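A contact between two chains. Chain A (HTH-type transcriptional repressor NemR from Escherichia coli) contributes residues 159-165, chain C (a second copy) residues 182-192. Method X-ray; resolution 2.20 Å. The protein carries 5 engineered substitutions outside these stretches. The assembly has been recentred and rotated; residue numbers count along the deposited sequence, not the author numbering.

Chain A (159-165) LQQAQVL
Chain C 182-192: FEPLENALAHV

Both stretches are helical: residues 159-165 of chain A lie within a longer helix, and residues 183-192 of chain C form a helix that runs on beyond the stretch, with helical phi/psi, from -52 to -74 and from -29 to -50 respectively. The helices cross nearly at right angles (signed angle -101°), their axes approaching to 9.4 Å; within these stretches the contacting residues of chain A run from Gln160(A) to Val164(A), about one turn. The register is set by CA-CA distances of 6.2 Å for Gln160(A)-Asn187(C), 7.0 Å for Gln163(A)-Pro184(C) and 6.0 Å for Val164(A)-Ala188(C).

Asn187(C) points toward chain A (chi1 -164°, t; chi2 78°) and its ND2 donates to Gln160(A) O at 2.9 Å, almost linearly (172°). Gln160(A) O also accepts the helical bond from Val164(A) N at 3.2 Å, so the amide joins the partner helix without displacing its own bonding. Gln160(A) is modelled only to CB.

Gln163(A), extended with chi1 -71° (m), chi2 172° (t) and chi3 172°, carries NE2 to Glu183(C) OE2, a very short hydrogen bond of 2.5 Å at 147°. Glu183(C) starts sideways, but chi1 -168° (t), chi2 -77° (m) and chi3 -28° bring its carboxylate to the amide. Glu183(C) OE1 lies 3.2 Å from Gln163(A) NE2, at too poor an angle to bond.

Val164(A) (chi1 164°, t) supplies the apolar centre. Its CG1 sits 3.6 Å from the centroid of the His191(C) ring (chi1 -175°, t; chi2 -103°), 7° off the normal, a CH-pi contact over one face, while CG2 reaches His191(C) CB at 3.5 Å. Gln161(A) (t, p; chi3 -110°) leaves CA pointing away, yet its NE2 comes to the ring edge, 3.7 Å from His191(C) NE2. The contact buries that imidazole nitrogen and Gln161(A) OE1 without a modelled partner for either.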

# COMPACT_ATOMS: atom_id res chain seq x y z
N LEU A 159 6.00 2.45 -19.60
CA LEU A 159 6.27 1.57 -18.45
C LEU A 159 6.41 2.39 -17.17
O LEU A 159 5.77 2.08 -16.16
CB LEU A 159 7.53 0.72 -18.67
CG LEU A 159 7.73 -0.38 -17.62
CD1 LEU A 159 6.51 -1.31 -17.56
CD2 LEU A 159 9.01 -1.18 -17.87
N GLN A 160 7.23 3.43 -17.23
CA GLN A 160 7.36 4.35 -16.11
C GLN A 160 5.99 4.85 -15.66
O GLN A 160 5.64 4.80 -14.48
CB GLN A 160 8.26 5.53 -16.50
N GLN A 161 5.18 5.30 -16.62
CA GLN A 161 3.89 5.87 -16.25
C GLN A 161 2.98 4.76 -15.75
O GLN A 161 2.22 4.98 -14.82
CB GLN A 161 3.25 6.64 -17.42
CG GLN A 161 1.83 7.12 -17.13
CD GLN A 161 1.76 8.11 -15.96
OE1 GLN A 161 1.23 7.79 -14.88
NE2 GLN A 161 2.28 9.30 -16.18
N ALA A 162 3.07 3.57 -16.35
CA ALA A 162 2.25 2.45 -15.87
C ALA A 162 2.56 2.08 -14.42
O ALA A 162 1.67 1.70 -13.67
CB ALA A 162 2.41 1.23 -16.77
N GLN A 163 3.82 2.18 -14.03
CA GLN A 163 4.24 1.76 -12.70
C GLN A 163 3.74 2.73 -11.65
O GLN A 163 3.33 2.34 -10.54
CB GLN A 163 5.77 1.64 -12.65
CG GLN A 163 6.25 0.45 -13.46
CD GLN A 163 7.76 0.39 -13.63
OE1 GLN A 163 8.29 -0.60 -14.14
NE2 GLN A 163 8.46 1.44 -13.21
N VAL A 164 3.76 4.00 -12.00
CA VAL A 164 3.21 5.05 -11.15
C VAL A 164 1.73 4.83 -10.96
O VAL A 164 1.23 4.99 -9.85
CB VAL A 164 3.44 6.45 -11.77
CG1 VAL A 164 2.55 7.53 -11.12
CG2 VAL A 164 4.91 6.82 -11.67
N LEU A 165 1.01 4.50 -12.03
CA LEU A 165 -0.43 4.27 -11.95
C LEU A 165 -0.73 3.11 -11.00
O LEU A 165 -1.69 3.14 -10.22
CB LEU A 165 -1.02 3.97 -13.33
CG LEU A 165 -1.12 5.08 -14.38
CD1 LEU A 165 -1.69 4.52 -15.67
CD2 LEU A 165 -2.00 6.24 -13.90
N PHE C 182 14.61 -0.99 -5.83
CA PHE C 182 14.51 0.47 -5.65
C PHE C 182 13.68 1.09 -6.76
O PHE C 182 13.27 2.25 -6.69
CB PHE C 182 15.89 1.13 -5.77
CG PHE C 182 16.94 0.50 -4.91
CD1 PHE C 182 16.68 0.21 -3.59
CD2 PHE C 182 18.18 0.20 -5.43
CE1 PHE C 182 17.65 -0.37 -2.79
CE2 PHE C 182 19.14 -0.39 -4.64
CZ PHE C 182 18.88 -0.67 -3.32
N GLU C 183 13.50 0.32 -7.83
CA GLU C 183 12.94 0.88 -9.05
C GLU C 183 11.57 1.57 -8.86
O GLU C 183 11.37 2.66 -9.40
CB GLU C 183 12.97 -0.16 -10.18
CG GLU C 183 12.68 0.40 -11.55
CD GLU C 183 11.20 0.66 -11.75
OE1 GLU C 183 10.38 -0.04 -11.10
OE2 GLU C 183 10.86 1.56 -12.56
N PRO C 184 10.64 0.96 -8.09
CA PRO C 184 9.37 1.70 -7.93
C PRO C 184 9.56 3.05 -7.27
O PRO C 184 8.81 3.99 -7.59
CB PRO C 184 8.54 0.78 -7.02
CG PRO C 184 9.09 -0.63 -7.34
CD PRO C 184 10.56 -0.41 -7.55
N LEU C 185 10.55 3.16 -6.38
CA LEU C 185 10.82 4.44 -5.71
C LEU C 185 11.48 5.45 -6.65
O LEU C 185 11.07 6.62 -6.71
CB LEU C 185 11.67 4.23 -4.45
CG LEU C 185 11.03 3.33 -3.39
CD1 LEU C 185 12.01 2.92 -2.27
CD2 LEU C 185 9.81 4.01 -2.80
N GLU C 186 12.51 5.01 -7.37
CA GLU C 186 13.18 5.89 -8.33
C GLU C 186 12.18 6.39 -9.36
O GLU C 186 12.13 7.58 -9.69
CB GLU C 186 14.32 5.16 -9.04
CG GLU C 186 15.32 4.51 -8.11
CD GLU C 186 16.46 3.86 -8.85
OE1 GLU C 186 16.63 2.62 -8.72
OE2 GLU C 186 17.19 4.58 -9.56
N ASN C 187 11.36 5.47 -9.85
CA ASN C 187 10.33 5.79 -10.82
C ASN C 187 9.31 6.81 -10.28
O ASN C 187 8.92 7.75 -10.97
CB ASN C 187 9.63 4.50 -11.20
CG ASN C 187 8.82 4.63 -12.44
OD1 ASN C 187 9.36 4.62 -13.54
ND2 ASN C 187 7.50 4.75 -12.28
N ALA C 188 8.85 6.61 -9.04
CA ALA C 188 7.91 7.56 -8.44
C ALA C 188 8.57 8.93 -8.34
O ALA C 188 7.94 9.96 -8.61
CB ALA C 188 7.46 7.08 -7.06
N LEU C 189 9.84 8.94 -7.95
CA LEU C 189 10.58 10.18 -7.79
C LEU C 189 10.70 10.90 -9.13
O LEU C 189 10.51 12.12 -9.20
CB LEU C 189 11.97 9.91 -7.22
CG LEU C 189 12.97 11.07 -7.27
CD1 LEU C 189 12.54 12.21 -6.36
CD2 LEU C 189 14.37 10.62 -6.93
N ALA C 190 11.01 10.15 -10.19
CA ALA C 190 11.07 10.72 -11.53
C ALA C 190 9.71 11.32 -11.91
O ALA C 190 9.65 12.40 -12.48
CB ALA C 190 11.50 9.68 -12.56
N HIS C 191 8.63 10.61 -11.59
CA HIS C 191 7.30 11.11 -11.90
C HIS C 191 7.04 12.43 -11.18
O HIS C 191 6.50 13.38 -11.78
CB HIS C 191 6.21 10.09 -11.55
CG HIS C 191 4.82 10.49 -11.96
ND1 HIS C 191 3.89 10.96 -11.05
CD2 HIS C 191 4.20 10.48 -13.16
CE1 HIS C 191 2.76 11.22 -11.69
NE2 HIS C 191 2.92 10.93 -12.97
N VAL C 192 7.41 12.50 -9.90
CA VAL C 192 7.15 13.69 -9.08
C VAL C 192 7.91 14.92 -9.60
O VAL C 192 7.46 16.07 -9.46
CB VAL C 192 7.47 13.42 -7.60
CG1 VAL C 192 7.46 14.69 -6.76
CG2 VAL C 192 6.49 12.42 -7.04